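Local coordinates for metallo-beta-lactamase (Pseudomonas stutzeri, PDB 4ZEJ), which probably hydrolyses beta-lactam antibiotics to substituted beta-amino acids, as a zinc-dependent class B enzyme of the metallo-beta-lactamase superfamily, at residues 5-18 against 47-61. Sequence-based numbering, arbitrary orientation.
Sequences ELRIEKVKENIFLH and DTPWSDRDTETLVHW
One face of the W61 indole receives I8: the methyl CD1 sits over the five-membered ring, 3.8 Å from its centroid, which meets the criteria for a CH-pi contact. The far end of the same indole points its edge at F16, with W61 CH2 above the centre of the phenyl face and the planes inclined at 63°, a T-shaped pair. H18 is the third flat group. L58 CD2 covers one face of its imidazole, displaced toward the rim, while at the edge H18 NE2 donates in the ring plane to D47 O; the bond is short at 2.8 Å but well bent, hence weak. With CG between the backbone N and the carbonyl carbon (chi1 66°), the H18 ring is directed toward residues 47-49. L6 packs next to it, its CD1 3.5 Å from P49 CG and its CD2 against the L58 backbone.

Polar groups close the end at E5. R53 approaches the carboxylate side-on, NE to OE2 at 2.9 Å and nearly straight (176°), NH2 to OE1 less linear, both on syn lone pairs. A water bridges E5 OE2, D54 OD2 and T57 OG1, donating to both carboxylates, which are 4.3 Å apart at OE2 and OD2; together with R53 it plausibly eases their repulsion. D54 OD2 also takes a weak bond from L6 N.

Helix 52-64 is thus seated on the edge hairpin of the N-terminal sheet by an apolar centre with a charged group at one end, in the αββα sandwich of this superfamily. The D47 side chain, held by T75 and R81, lies about 8 Å from a zinc ion; the weak bond from H18 to the D47 backbone O therefore links the hairpin to a residue near the metal site, without touching it.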
ATOM      1  N   GLU A   5      18.172   1.429  -6.778  1.00 28.62           N
ATOM      2  CA  GLU A   5      17.298   0.536  -7.531  1.00 29.36           C
ATOM      3  C   GLU A   5      16.262  -0.079  -6.584  1.00 27.46           C
ATOM      4  O   GLU A   5      16.430  -0.054  -5.368  1.00 26.46           O
ATOM      5  CB  GLU A   5      18.101  -0.600  -8.186  1.00 32.07           C
ATOM      6  CG  GLU A   5      19.237  -0.177  -9.125  1.00 35.08           C
ATOM      7  CD  GLU A   5      18.783   0.450 -10.432  1.00 36.97           C
ATOM      8  OE1 GLU A   5      19.625   1.098 -11.094  1.00 39.24           O
ATOM      9  OE2 GLU A   5      17.603   0.303 -10.826  1.00 37.31           O
ATOM     10  N   LEU A   6      15.202  -0.645  -7.150  1.00 26.90           N
ATOM     11  CA  LEU A   6      14.244  -1.442  -6.383  1.00 26.04           C
ATOM     12  C   LEU A   6      14.952  -2.624  -5.748  1.00 25.98           C
ATOM     13  O   LEU A   6      15.864  -3.196  -6.352  1.00 27.11           O
ATOM     14  CB  LEU A   6      13.150  -2.002  -7.318  1.00 27.16           C
ATOM     15  CG  LEU A   6      12.049  -2.859  -6.658  1.00 26.99           C
ATOM     16  CD1 LEU A   6      10.699  -2.183  -6.606  1.00 26.61           C
ATOM     17  CD2 LEU A   6      11.914  -4.180  -7.381  1.00 28.92           C
ATOM     18  N   ARG A   7      14.517  -3.017  -4.561  1.00 24.60           N
ATOM     19  CA  ARG A   7      14.899  -4.323  -4.019  1.00 25.69           C
ATOM     20  C   ARG A   7      13.685  -5.089  -3.525  1.00 25.41           C
ATOM     21  O   ARG A   7      12.626  -4.510  -3.275  1.00 24.00           O
ATOM     22  CB  ARG A   7      15.978  -4.193  -2.949  1.00 25.92           C
ATOM     23  CG  ARG A   7      15.535  -3.403  -1.753  1.00 24.32           C
ATOM     24  CD  ARG A   7      16.661  -3.350  -0.738  1.00 24.88           C
ATOM     25  NE  ARG A   7      16.192  -2.845   0.532  1.00 23.73           N
ATOM     26  CZ  ARG A   7      16.070  -1.559   0.864  1.00 22.75           C
ATOM     27  NH1 ARG A   7      16.345  -0.582   0.001  1.00 22.24           N
ATOM     28  NH2 ARG A   7      15.653  -1.257   2.088  1.00 22.47           N
ATOM     29  N   ILE A   8      13.835  -6.410  -3.473  1.00 27.04           N
ATOM     30  CA  ILE A   8      12.756  -7.315  -3.095  1.00 27.66           C
ATOM     31  C   ILE A   8      13.295  -8.244  -2.032  1.00 28.90           C
ATOM     32  O   ILE A   8      14.321  -8.887  -2.244  1.00 30.28           O
ATOM     33  CB  ILE A   8      12.224  -8.117  -4.303  1.00 29.43           C
ATOM     34  CG1 ILE A   8      11.761  -7.173  -5.423  1.00 29.28           C
ATOM     35  CG2 ILE A   8      11.036  -8.977  -3.885  1.00 30.07           C
ATOM     36  CD1 ILE A   8      11.643  -7.838  -6.778  1.00 31.02           C
ATOM     37  N   GLU A   9      12.617  -8.307  -0.889  1.00 28.58           N
ATOM     38  CA  GLU A   9      13.099  -9.084   0.251  1.00 30.33           C
ATOM     39  C   GLU A   9      11.948  -9.892   0.852  1.00 30.10           C
ATOM     40  O   GLU A   9      10.812  -9.421   0.899  1.00 28.75           O
ATOM     41  CB  GLU A   9      13.776  -8.117   1.256  1.00 30.82           C
ATOM     42  CG  GLU A   9      15.139  -7.616   0.737  1.00 32.07           C
ATOM     43  CD  GLU A   9      15.684  -6.372   1.421  1.00 32.33           C
ATOM     44  OE1 GLU A   9      15.005  -5.344   1.398  1.00 30.81           O
ATOM     45  OE2 GLU A   9      16.835  -6.404   1.935  1.00 34.79           O
ATOM     46  N   LYS A  10      12.226 -11.119   1.289  1.00 31.28           N
ATOM     47  CA  LYS A  10      11.178 -11.980   1.847  1.00 32.05           C
ATOM     48  C   LYS A  10      10.780 -11.517   3.250  1.00 31.58           C
ATOM     49  O   LYS A  10      11.649 -11.254   4.072  1.00 32.45           O
ATOM     50  CB  LYS A  10      11.658 -13.432   1.907  1.00 34.71           C
ATOM     51  CG  LYS A  10      10.577 -14.446   2.259  1.00 36.27           C
ATOM     52  CD  LYS A  10      11.131 -15.855   2.141  1.00 39.22           C
ATOM     53  CE  LYS A  10      10.177 -16.907   2.665  1.00 41.20           C
ATOM     54  NZ  LYS A  10      10.819 -18.255   2.634  1.00 44.44           N
ATOM     55  N   VAL A  11       9.478 -11.441   3.521  1.00 30.96           N
ATOM     56  CA  VAL A  11       8.949 -11.171   4.870  1.00 31.33           C
ATOM     57  C   VAL A  11       8.688 -12.499   5.587  1.00 33.64           C
ATOM     58  O   VAL A  11       9.136 -12.725   6.712  1.00 34.74           O
ATOM     59  CB  VAL A  11       7.637 -10.351   4.810  1.00 30.14           C
ATOM     60  CG1 VAL A  11       7.075 -10.107   6.206  1.00 31.13           C
ATOM     61  CG2 VAL A  11       7.875  -9.033   4.082  1.00 28.22           C
ATOM     62  N   LYS A  12       7.930 -13.358   4.923  1.00 34.74           N
ATOM     63  CA  LYS A  12       7.684 -14.722   5.376  1.00 37.42           C
ATOM     64  C   LYS A  12       7.287 -15.549   4.159  1.00 37.85           C
ATOM     65  O   LYS A  12       7.264 -15.017   3.038  1.00 35.91           O
ATOM     66  CB  LYS A  12       6.605 -14.754   6.468  1.00 39.05           C
ATOM     67  CG  LYS A  12       5.207 -14.305   6.037  1.00 38.36           C
ATOM     68  CD  LYS A  12       4.233 -14.236   7.219  1.00 40.08           C
ATOM     69  CE  LYS A  12       3.916 -15.586   7.824  1.00 43.17           C
ATOM     70  NZ  LYS A  12       2.864 -15.505   8.883  1.00 44.98           N
ATOM     71  N   GLU A  13       6.979 -16.833   4.368  1.00 39.98           N
ATOM     72  CA  GLU A  13       6.550 -17.705   3.271  1.00 41.07           C
ATOM     73  C   GLU A  13       5.495 -16.991   2.418  1.00 38.82           C
ATOM     74  O   GLU A  13       4.500 -16.479   2.942  1.00 37.92           O
ATOM     75  CB  GLU A  13       5.981 -19.029   3.792  1.00 44.68           C
ATOM     76  CG  GLU A  13       5.590 -20.024   2.685  1.00 46.94           C
ATOM     77  CD  GLU A  13       4.913 -21.278   3.204  1.00 50.65           C
ATOM     78  OE1 GLU A  13       4.562 -21.324   4.401  1.00 52.28           O
ATOM     79  OE2 GLU A  13       4.726 -22.235   2.414  1.00 53.08           O
ATOM     80  N   ASN A  14       5.750 -16.939   1.116  1.00 37.76           N
ATOM     81  CA  ASN A  14       4.812 -16.402   0.128  1.00 36.65           C
ATOM     82  C   ASN A  14       4.624 -14.880   0.131  1.00 33.62           C
ATOM     83  O   ASN A  14       3.809 -14.378  -0.635  1.00 33.10           O
ATOM     84  CB  ASN A  14       3.443 -17.122   0.207  1.00 38.62           C
ATOM     85  CG  ASN A  14       3.512 -18.560  -0.265  1.00 41.54           C
ATOM     86  OD1 ASN A  14       4.219 -18.867  -1.216  1.00 42.37           O
ATOM     87  ND2 ASN A  14       2.760 -19.445   0.382  1.00 43.90           N
ATOM     88  N   ILE A  15       5.385 -14.147   0.943  1.00 31.95           N
ATOM     89  CA  ILE A  15       5.198 -12.694   1.074  1.00 29.79           C
ATOM     90  C   ILE A  15       6.527 -11.974   0.921  1.00 28.45           C
ATOM     91  O   ILE A  15       7.475 -12.225   1.677  1.00 28.78           O
ATOM     92  CB  ILE A  15       4.554 -12.306   2.431  1.00 29.94           C
ATOM     93  CG1 ILE A  15       3.222 -13.048   2.643  1.00 31.57           C
ATOM     94  CG2 ILE A  15       4.376 -10.784   2.528  1.00 28.38           C
ATOM     95  CD1 ILE A  15       2.092 -12.690   1.698  1.00 31.41           C
ATOM     96  N   PHE A  16       6.585 -11.064  -0.051  1.00 27.29           N
ATOM     97  CA  PHE A  16       7.794 -10.313  -0.339  1.00 26.38           C
ATOM     98  C   PHE A  16       7.525  -8.821  -0.246  1.00 24.70           C
ATOM     99  O   PHE A  16       6.489  -8.344  -0.709  1.00 23.88           O
ATOM    100  CB  PHE A  16       8.309 -10.669  -1.729  1.00 27.39           C
ATOM    101  CG  PHE A  16       8.734 -12.109  -1.847  1.00 29.76           C
ATOM    102  CD1 PHE A  16      10.062 -12.468  -1.664  1.00 30.73           C
ATOM    103  CD2 PHE A  16       7.791 -13.109  -2.083  1.00 31.40           C
ATOM    104  CE1 PHE A  16      10.457 -13.797  -1.749  1.00 33.17           C
ATOM    105  CE2 PHE A  16       8.171 -14.448  -2.156  1.00 33.82           C
ATOM    106  CZ  PHE A  16       9.507 -14.792  -1.992  1.00 34.81           C
ATOM    107  N   LEU A  17       8.470  -8.112   0.359  1.00 23.82           N
ATOM    108  CA  LEU A  17       8.423  -6.658   0.488  1.00 22.99           C
ATOM    109  C   LEU A  17       9.251  -6.058  -0.621  1.00 22.23           C
ATOM    110  O   LEU A  17      10.405  -6.455  -0.813  1.00 23.40           O
ATOM    111  CB  LEU A  17       9.026  -6.255   1.833  1.00 23.25           C
ATOM    112  CG  LEU A  17       9.067  -4.761   2.139  1.00 22.99           C
ATOM    113  CD1 LEU A  17       7.684  -4.289   2.512  1.00 23.31           C
ATOM    114  CD2 LEU A  17      10.060  -4.514   3.280  1.00 23.53           C
ATOM    115  N   HIS A  18       8.662  -5.140  -1.391  1.00 21.48           N
ATOM    116  CA  HIS A  18       9.422  -4.369  -2.355  1.00 21.10           C
ATOM    117  C   HIS A  18       9.626  -2.949  -1.843  1.00 20.21           C
ATOM    118  O   HIS A  18       8.703  -2.332  -1.311  1.00 19.60           O
ATOM    119  CB  HIS A  18       8.850  -4.438  -3.787  1.00 21.60           C
ATOM    120  CG  HIS A  18       7.501  -3.820  -3.990  1.00 21.38           C
ATOM    121  ND1 HIS A  18       7.318  -2.463  -4.152  1.00 21.22           N
ATOM    122  CD2 HIS A  18       6.289  -4.385  -4.203  1.00 21.95           C
ATOM    123  CE1 HIS A  18       6.045  -2.216  -4.394  1.00 21.56           C
ATOM    124  NE2 HIS A  18       5.401  -3.363  -4.440  1.00 22.06           N
ATOM    125  N   ASP A  47       0.400  -2.228  -4.068  1.00 21.23           N
ATOM    126  CA  ASP A  47       1.055  -0.952  -4.376  1.00 21.07           C
ATOM    127  C   ASP A  47       2.238  -1.060  -5.341  1.00 20.94           C
ATOM    128  O   ASP A  47       3.069  -1.948  -5.237  1.00 20.76           O
ATOM    129  CB  ASP A  47       1.433  -0.196  -3.106  1.00 21.00           C
ATOM    130  CG  ASP A  47       0.220   0.339  -2.372  1.00 21.43           C
ATOM    131  OD1 ASP A  47      -0.764   0.734  -3.036  1.00 22.17           O
ATOM    132  OD2 ASP A  47       0.270   0.427  -1.132  1.00 21.97           O
ATOM    133  N   THR A  48       2.293  -0.140  -6.297  1.00 21.38           N
ATOM    134  CA  THR A  48       3.347  -0.156  -7.277  1.00 21.49           C
ATOM    135  C   THR A  48       4.605   0.471  -6.692  1.00 21.31           C
ATOM    136  O   THR A  48       4.528   1.251  -5.727  1.00 21.46           O
ATOM    137  CB  THR A  48       2.986   0.584  -8.581  1.00 22.44           C
ATOM    138  OG1 THR A  48       3.004   2.004  -8.385  1.00 22.35           O
ATOM    139  CG2 THR A  48       1.633   0.145  -9.111  1.00 23.40           C
ATOM    140  N   PRO A  49       5.766   0.147  -7.279  1.00 21.60           N
ATOM    141  CA  PRO A  49       6.946   0.963  -7.025  1.00 22.38           C
ATOM    142  C   PRO A  49       6.730   2.398  -7.473  1.00 23.11           C
ATOM    143  O   PRO A  49       5.755   2.709  -8.161  1.00 23.76           O
ATOM    144  CB  PRO A  49       8.028   0.281  -7.853  1.00 22.66           C
ATOM    145  CG  PRO A  49       7.581  -1.138  -7.934  1.00 22.57           C
ATOM    146  CD  PRO A  49       6.097  -1.032  -8.090  1.00 22.14           C
ATOM    147  N   TRP A  50       7.658   3.260  -7.094  1.00 23.94           N
ATOM    148  CA  TRP A  50       7.511   4.698  -7.258  1.00 24.91           C
ATOM    149  C   TRP A  50       8.030   5.205  -8.602  1.00 26.68           C
ATOM    150  O   TRP A  50       8.183   6.405  -8.768  1.00 28.24           O
ATOM    151  CB  TRP A  50       8.230   5.391  -6.094  1.00 24.97           C
ATOM    152  CG  TRP A  50       7.702   6.733  -5.667  1.00 25.29           C
ATOM    153  CD1 TRP A  50       6.992   7.652  -6.414  1.00 26.19           C
ATOM    154  CD2 TRP A  50       7.896   7.328  -4.391  1.00 25.17           C
ATOM    155  NE1 TRP A  50       6.720   8.768  -5.655  1.00 26.51           N
ATOM    156  CE2 TRP A  50       7.269   8.599  -4.414  1.00 25.82           C
ATOM    157  CE3 TRP A  50       8.547   6.912  -3.218  1.00 24.78           C
ATOM    158  CZ2 TRP A  50       7.277   9.448  -3.318  1.00 26.54           C
ATOM    159  CZ3 TRP A  50       8.555   7.760  -2.134  1.00 25.38           C
ATOM    160  CH2 TRP A  50       7.915   9.013  -2.185  1.00 26.12           C
ATOM    161  N   SER A  51       8.311   4.308  -9.551  1.00 26.82           N
ATOM    162  CA  SER A  51       8.722   4.693 -10.905  1.00 28.17           C
ATOM    163  C   SER A  51       8.445   3.582 -11.907  1.00 28.38           C
ATOM    164  O   SER A  51       8.269   2.416 -11.540  1.00 27.37           O
ATOM    165  CB  SER A  51      10.218   4.994 -10.953  1.00 29.07           C
ATOM    166  OG  SER A  51      10.979   3.801 -10.810  1.00 28.65           O
ATOM    167  N   ASP A  52       8.426   3.950 -13.180  1.00 29.81           N
ATOM    168  CA  ASP A  52       8.321   2.964 -14.268  1.00 30.58           C
ATOM    169  C   ASP A  52       9.448   1.960 -14.311  1.00 30.24           C
ATOM    170  O   ASP A  52       9.207   0.765 -14.506  1.00 29.90           O
ATOM    171  CB  ASP A  52       8.252   3.670 -15.616  1.00 33.31           C
ATOM    172  CG  ASP A  52       6.880   4.136 -15.937  1.00 34.32           C
ATOM    173  OD1 ASP A  52       6.622   4.412 -17.119  1.00 36.57           O
ATOM    174  OD2 ASP A  52       6.053   4.205 -15.006  1.00 35.25           O
ATOM    175  N   ARG A  53      10.669   2.459 -14.157  1.00 30.58           N
ATOM    176  CA  ARG A  53      11.867   1.628 -14.115  1.00 31.22           C
ATOM    177  C   ARG A  53      11.704   0.525 -13.079  1.00 28.44           C
ATOM    178  O   ARG A  53      11.931  -0.651 -13.359  1.00 27.54           O
ATOM    179  CB  ARG A  53      13.088   2.494 -13.766  1.00 33.50           C
ATOM    180  CG  ARG A  53      14.446   1.786 -13.793  1.00 35.92           C
ATOM    181  CD  ARG A  53      15.491   2.638 -13.071  1.00 38.19           C
ATOM    182  NE  ARG A  53      16.840   2.057 -13.068  1.00 40.84           N
ATOM    183  CZ  ARG A  53      17.801   2.283 -13.973  1.00 44.06           C
ATOM    184  NH1 ARG A  53      17.609   3.081 -15.027  1.00 46.04           N
ATOM    185  NH2 ARG A  53      18.987   1.689 -13.829  1.00 45.61           N
ATOM    186  N   ASP A  54      11.297   0.912 -11.874  1.00 26.64           N
ATOM    187  CA  ASP A  54      11.177  -0.050 -10.781  1.00 25.29           C
ATOM    188  C   ASP A  54       9.968  -0.979 -10.931  1.00 23.86           C
ATOM    189  O   ASP A  54      10.034  -2.141 -10.532  1.00 23.25           O
ATOM    190  CB  ASP A  54      11.163   0.669  -9.434  1.00 24.98           C
ATOM    191  CG  ASP A  54      12.509   1.270  -9.079  1.00 26.77           C
ATOM    192  OD1 ASP A  54      12.541   2.135  -8.195  1.00 27.77           O
ATOM    193  OD2 ASP A  54      13.543   0.882  -9.665  1.00 28.44           O
ATOM    194  N   THR A  55       8.882  -0.481 -11.509  1.00 23.43           N
ATOM    195  CA  THR A  55       7.721  -1.310 -11.818  1.00 23.45           C
ATOM    196  C   THR A  55       8.122  -2.393 -12.822  1.00 24.52           C
ATOM    197  O   THR A  55       7.807  -3.557 -12.628  1.00 23.96           O
ATOM    198  CB  THR A  55       6.537  -0.458 -12.333  1.00 23.68           C
ATOM    199  OG1 THR A  55       6.140   0.451 -11.300  1.00 22.84           O
ATOM    200  CG2 THR A  55       5.344  -1.318 -12.714  1.00 24.03           C
ATOM    201  N   GLU A  56       8.867  -2.013 -13.855  1.00 26.17           N
ATOM    202  CA  GLU A  56       9.385  -2.999 -14.813  1.00 27.77           C
ATOM    203  C   GLU A  56      10.282  -4.058 -14.154  1.00 27.80           C
ATOM    204  O   GLU A  56      10.136  -5.255 -14.422  1.00 28.09           O
ATOM    205  CB  GLU A  56      10.113  -2.309 -15.967  1.00 29.96           C
ATOM    206  CG  GLU A  56      10.595  -3.292 -17.026  1.00 31.87           C
ATOM    207  CD  GLU A  56      10.953  -2.673 -18.373  1.00 34.44           C
ATOM    208  OE1 GLU A  56      10.542  -1.539 -18.692  1.00 35.98           O
ATOM    209  OE2 GLU A  56      11.634  -3.366 -19.149  1.00 36.41           O
ATOM    210  N   THR A  57      11.196  -3.623 -13.293  1.00 27.72           N
ATOM    211  CA  THR A  57      12.069  -4.547 -12.563  1.00 28.13           C
ATOM    212  C   THR A  57      11.284  -5.569 -11.740  1.00 27.53           C
ATOM    213  O   THR A  57      11.566  -6.766 -11.808  1.00 27.78           O
ATOM    214  CB  THR A  57      13.041  -3.789 -11.660  1.00 28.49           C
ATOM    215  OG1 THR A  57      13.810  -2.901 -12.477  1.00 30.28           O
ATOM    216  CG2 THR A  57      13.986  -4.749 -10.937  1.00 29.30           C
ATOM    217  N   LEU A  58      10.298  -5.082 -10.991  1.00 25.89           N
ATOM    218  CA  LEU A  58       9.441  -5.913 -10.177  1.00 25.62           C
ATOM    219  C   LEU A  58       8.679  -6.947 -11.010  1.00 26.10           C
ATOM    220  O   LEU A  58       8.648  -8.135 -10.656  1.00 26.69           O
ATOM    221  CB  LEU A  58       8.437  -5.041  -9.416  1.00 24.84           C
ATOM    222  CG  LEU A  58       7.444  -5.781  -8.514  1.00 25.14           C
ATOM    223  CD1 LEU A  58       8.204  -6.465  -7.389  1.00 25.44           C
ATOM    224  CD2 LEU A  58       6.366  -4.845  -7.980  1.00 24.90           C
ATOM    225  N   VAL A  59       8.068  -6.495 -12.102  1.00 25.96           N
ATOM    226  CA  VAL A  59       7.299  -7.394 -12.984  1.00 26.94           C
ATOM    227  C   VAL A  59       8.220  -8.452 -13.626  1.00 28.21           C
ATOM    228  O   VAL A  59       7.862  -9.639 -13.713  1.00 28.91           O
ATOM    229  CB  VAL A  59       6.494  -6.588 -14.033  1.00 27.44           C
ATOM    230  CG1 VAL A  59       5.853  -7.490 -15.074  1.00 28.64           C
ATOM    231  CG2 VAL A  59       5.406  -5.758 -13.347  1.00 26.63           C
ATOM    232  N   HIS A  60       9.409  -8.035 -14.045  1.00 28.44           N
ATOM    233  CA  HIS A  60      10.399  -8.968 -14.582  1.00 29.84           C
ATOM    234  C   HIS A  60      10.798 -10.030 -13.569  1.00 29.98           C
ATOM    235  O   HIS A  60      10.961 -11.188 -13.933  1.00 30.34           O
ATOM    236  CB  HIS A  60      11.646  -8.223 -15.076  1.00 30.60           C
ATOM    237  CG  HIS A  60      11.449  -7.525 -16.377  1.00 31.64           C
ATOM    238  ND1 HIS A  60      12.491  -7.226 -17.228  1.00 33.10           N
ATOM    239  CD2 HIS A  60      10.321  -7.120 -17.007  1.00 31.66           C
ATOM    240  CE1 HIS A  60      12.013  -6.647 -18.314  1.00 33.64           C
ATOM    241  NE2 HIS A  60      10.701  -6.563 -18.198  1.00 32.65           N
ATOM    242  N   TRP A  61      10.956  -9.634 -12.305  1.00 29.05           N
ATOM    243  CA  TRP A  61      11.298 -10.576 -11.244  1.00 29.58           C
ATOM    244  C   TRP A  61      10.192 -11.619 -11.046  1.00 30.21           C
ATOM    245  O   TRP A  61      10.482 -12.817 -10.921  1.00 31.20           O
ATOM    246  CB  TRP A  61      11.604  -9.834  -9.933  1.00 28.74           C
ATOM    247  CG  TRP A  61      11.924 -10.732  -8.746  1.00 29.50           C
ATOM    248  CD1 TRP A  61      13.150 -11.199  -8.376  1.00 30.69           C
ATOM    249  CD2 TRP A  61      10.995 -11.233  -7.776  1.00 29.79           C
ATOM    250  NE1 TRP A  61      13.043 -11.971  -7.244  1.00 31.47           N
ATOM    251  CE2 TRP A  61      11.730 -12.009  -6.853  1.00 30.83           C
ATOM    252  CE3 TRP A  61       9.608 -11.124  -7.611  1.00 29.51           C
ATOM    253  CZ2 TRP A  61      11.125 -12.668  -5.775  1.00 31.63           C
ATOM    254  CZ3 TRP A  61       9.003 -11.780  -6.536  1.00 30.36           C
ATOM    255  CH2 TRP A  61       9.767 -12.538  -5.628  1.00 31.06           C
TER
HETATM  256  O   HOH W   1      15.109  -1.118 -10.559  1.00 39.52           O